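Local coordinates for protein cytochrome c7 (PDB 3H4N) that probably carries electrons through its three c-type haems during Fe(III) respiration by Geobacter sulfurreducens, at residues A[30-33]-A[39-42]. Residues are numbered along the deposited sequence; the frame is centred on the assembly and turned at random.
Sequences ACHE and KIAG. With HEM (protoporphyrin IX containing Fe), chain C.
The end of a CXXCH haem-binding motif, C31 and H32, meets the later part of the same loop, 39-42, at I40, on the proximal side of a c-type haem in this small triheme cytochrome. C31 SG is joined to the vinyl-derived carbon CAC of the haem by a 1.9 Å thioether bond. Cysteine suits this place because its thiol can add to a vinyl group and tie the porphyrin to the backbone. The next residue supplies the axial ligand: H32 NE2 coordinates the iron at 2.0 Å, and H18 is the second ligand, giving bis-histidine coordination. With CG beside the backbone N (chi1 -69°), the imidazole of H32 stands between its own backbone and the iron, ND1 turned from the metal. H32 ND1 gives its proton to a water oxygen 2.8 Å away, which lies in the ring plane; the water in turn donates to K39 O, linking the ligand to the backbone of 39-42 and probably fixing the rotation of the imidazole.

I40 crosses the histidine side chain at about a right angle. I40 CG1 approaches the ring obliquely, 3.7 Å from H32 ND1, while CD1 reaches on to C31 O and to C2D of the porphyrin. A beta-branched aliphatic side chain suits this place, bulky close to the backbone yet reaching the haem; W47 of helix 45-59 also touches it. Without CG1 and CD1, as with an alanine here, a gap would probably open beside the imidazole, leaving C31 and the porphyrin edge less well covered. The backbone serves the cofactor too: I40 N donates to haem propionate oxygen O1D at 2.9 Å, nearly straight at 173°. Lysine suits a place beside two anionic propionates: bent at chi2, K39 brings CD within 3.5 Å of haem O1D, and K39 NZ lies 3.7 Å from O1A of the other propionate.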
ATOM      1  N   ALA A  30      -0.624   7.524   7.330  1.00  6.89           N
ATOM      2  CA  ALA A  30      -0.669   6.051   7.360  1.00  7.53           C
ATOM      3  C   ALA A  30       0.473   5.446   6.556  1.00  7.43           C
ATOM      4  O   ALA A  30       0.937   4.336   6.838  1.00  8.17           O
ATOM      5  CB  ALA A  30      -2.004   5.526   6.839  1.00  7.84           C
ATOM      6  N   CYS A  31       0.902   6.153   5.513  1.00  6.33           N
ATOM      7  CA  CYS A  31       1.920   5.636   4.603  1.00  6.30           C
ATOM      8  C   CYS A  31       3.130   6.532   4.442  1.00  5.87           C
ATOM      9  O   CYS A  31       4.204   6.037   4.132  1.00  7.38           O
ATOM     10  CB  CYS A  31       1.296   5.370   3.246  1.00  6.31           C
ATOM     11  SG  CYS A  31      -0.022   4.141   3.383  1.00  6.48           S
ATOM     12  N   HIS A  32       2.943   7.837   4.615  1.00  5.66           N
ATOM     13  CA  HIS A  32       3.966   8.843   4.369  1.00  5.32           C
ATOM     14  C   HIS A  32       4.444   9.441   5.677  1.00  5.59           C
ATOM     15  O   HIS A  32       3.689   9.513   6.651  1.00  6.32           O
ATOM     16  CB  HIS A  32       3.343   9.966   3.536  1.00  5.63           C
ATOM     17  CG  HIS A  32       3.009   9.554   2.147  1.00  4.85           C
ATOM     18  ND1 HIS A  32       3.927   9.253   1.162  1.00  6.04           N
ATOM     19  CD2 HIS A  32       1.791   9.378   1.595  1.00  2.79           C
ATOM     20  CE1 HIS A  32       3.268   8.900   0.065  1.00  3.57           C
ATOM     21  NE2 HIS A  32       1.975   8.975   0.300  1.00  6.33           N
ATOM     22  N   GLU A  33       5.677   9.930   5.688  1.00  6.17           N
ATOM     23  CA  GLU A  33       6.181  10.623   6.871  1.00  6.88           C
ATOM     24  C   GLU A  33       5.379  11.892   7.168  1.00  7.37           C
ATOM     25  O   GLU A  33       5.124  12.203   8.339  1.00  7.76           O
ATOM     26  CB  GLU A  33       7.649  10.986   6.685  0.50  7.26           C
ATOM     27  CG  GLU A  33       8.234  11.780   7.835  0.50  8.73           C
ATOM     28  CD  GLU A  33       9.742  11.736   7.844  0.50 10.09           C
ATOM     29  OE1 GLU A  33      10.372  12.743   7.452  0.50 10.41           O
ATOM     30  OE2 GLU A  33      10.280  10.690   8.243  0.50 11.54           O
ATOM     31  N   LYS A  39       7.613  10.387  -2.504  1.00  6.09           N
ATOM     32  CA  LYS A  39       8.108   9.027  -2.661  1.00  5.69           C
ATOM     33  C   LYS A  39       8.393   8.429  -1.278  1.00  5.62           C
ATOM     34  O   LYS A  39       8.610   9.153  -0.289  1.00  5.93           O
ATOM     35  CB  LYS A  39       9.371   8.993  -3.521  1.00  6.34           C
ATOM     36  CG  LYS A  39       9.150   9.475  -4.959  1.00  7.95           C
ATOM     37  CD  LYS A  39       8.276   8.571  -5.805  1.00  9.96           C
ATOM     38  CE  LYS A  39       8.303   9.020  -7.272  1.00 11.38           C
ATOM     39  NZ  LYS A  39       7.660   8.052  -8.193  1.00 14.11           N
ATOM     40  N   ILE A  40       8.390   7.103  -1.225  1.00  5.77           N
ATOM     41  CA  ILE A  40       8.588   6.368   0.021  1.00  5.78           C
ATOM     42  C   ILE A  40       9.883   5.565  -0.139  1.00  5.74           C
ATOM     43  O   ILE A  40       9.909   4.521  -0.789  1.00  5.78           O
ATOM     44  CB  ILE A  40       7.379   5.456   0.312  1.00  5.90           C
ATOM     45  CG1 ILE A  40       6.101   6.300   0.495  1.00  6.56           C
ATOM     46  CG2 ILE A  40       7.638   4.615   1.586  1.00  5.64           C
ATOM     47  CD1 ILE A  40       4.808   5.496   0.566  1.00  7.16           C
ATOM     48  N   ALA A  41      10.958   6.075   0.444  1.00  5.39           N
ATOM     49  CA  ALA A  41      12.289   5.500   0.271  1.00  6.04           C
ATOM     50  C   ALA A  41      12.379   4.029   0.691  1.00  6.04           C
ATOM     51  O   ALA A  41      13.136   3.254   0.111  1.00  6.55           O
ATOM     52  CB  ALA A  41      13.349   6.340   1.020  1.00  7.25           C
ATOM     53  N   GLY A  42      11.622   3.658   1.720  1.00  5.78           N
ATOM     54  CA  GLY A  42      11.628   2.289   2.221  1.00  6.93           C
ATOM     55  C   GLY A  42      10.803   1.278   1.449  1.00  6.87           C
ATOM     56  O   GLY A  42      10.756   0.104   1.814  1.00  7.42           O
TER
HETATM   57  CHA HEM C  72       2.907   8.539  -3.632  1.00  4.38           C
HETATM   58  CHB HEM C  72       0.681  12.225  -1.440  1.00  4.06           C
HETATM   59  CHC HEM C  72      -2.008   9.173   1.096  1.00  4.43           C
HETATM   60  CHD HEM C  72       0.698   5.534  -0.512  1.00  4.73           C
HETATM   61  C1A HEM C  72       2.545   9.810  -3.265  1.00  4.73           C
HETATM   62  C2A HEM C  72       3.098  11.033  -3.767  1.00  5.53           C
HETATM   63  C3A HEM C  72       2.490  12.060  -3.167  1.00  5.05           C
HETATM   64  C4A HEM C  72       1.522  11.501  -2.254  1.00  4.15           C
HETATM   65  CMA HEM C  72       2.748  13.567  -3.361  1.00  4.81           C
HETATM   66  CAA HEM C  72       4.240  11.120  -4.798  1.00  8.74           C
HETATM   67  CBA HEM C  72       3.778  10.918  -6.216  1.00 10.73           C
HETATM   68  CGA HEM C  72       4.946  11.105  -7.161  1.00 13.31           C
HETATM   69  O1A HEM C  72       4.835  10.489  -8.242  1.00 14.95           O
HETATM   70  O2A HEM C  72       5.944  11.843  -6.872  1.00 13.37           O
HETATM   71  C1B HEM C  72      -0.255  11.726  -0.585  1.00  3.96           C
HETATM   72  C2B HEM C  72      -1.180  12.515   0.195  1.00  4.61           C
HETATM   73  C3B HEM C  72      -1.939  11.663   0.886  1.00  5.07           C
HETATM   74  C4B HEM C  72      -1.512  10.330   0.559  1.00  4.29           C
HETATM   75  CMB HEM C  72      -1.240  14.054   0.184  1.00  5.56           C
HETATM   76  CAB HEM C  72      -3.111  11.982   1.833  1.00  5.01           C
HETATM   77  CBB HEM C  72      -4.188  12.657   1.297  1.00  5.65           C
HETATM   78  C1C HEM C  72      -1.451   7.933   0.945  1.00  4.89           C
HETATM   79  C2C HEM C  72      -1.809   6.756   1.702  1.00  4.44           C
HETATM   80  C3C HEM C  72      -1.062   5.734   1.263  1.00  4.59           C
HETATM   81  C4C HEM C  72      -0.204   6.255   0.218  1.00  4.48           C
HETATM   82  CMC HEM C  72      -2.878   6.741   2.820  1.00  4.32           C
HETATM   83  CAC HEM C  72      -1.058   4.253   1.746  1.00  4.96           C
HETATM   84  CBC HEM C  72      -2.254   3.669   2.017  1.00  5.72           C
HETATM   85  C1D HEM C  72       1.499   5.999  -1.507  1.00  4.46           C
HETATM   86  C2D HEM C  72       2.381   5.174  -2.282  1.00  5.69           C
HETATM   87  C3D HEM C  72       3.055   6.103  -3.233  1.00  5.17           C
HETATM   88  C4D HEM C  72       2.510   7.407  -2.956  1.00  4.29           C
HETATM   89  CMD HEM C  72       2.590   3.672  -2.156  1.00  6.84           C
HETATM   90  CAD HEM C  72       4.144   5.754  -4.252  1.00  7.07           C
HETATM   91  CBD HEM C  72       5.462   5.985  -3.503  1.00  8.70           C
HETATM   92  CGD HEM C  72       6.717   5.597  -4.252  1.00  9.40           C
HETATM   93  O1D HEM C  72       7.844   5.779  -3.709  1.00 10.21           O
HETATM   94  O2D HEM C  72       6.583   5.083  -5.393  1.00 11.37           O
HETATM   95  NA  HEM C  72       1.581  10.127  -2.342  1.00  4.05           N
HETATM   96  NB  HEM C  72      -0.483  10.405  -0.357  1.00  4.45           N
HETATM   97  NC  HEM C  72      -0.461   7.593   0.054  1.00  4.82           N
HETATM   98  ND  HEM C  72       1.591   7.312  -1.909  1.00  4.48           N
HETATM   99 FE   HEM C  72       0.536   8.834  -1.153  1.00  4.27          FE
HETATM  100  O   HOH W   1       6.622   9.756   1.606  1.00 10.23           O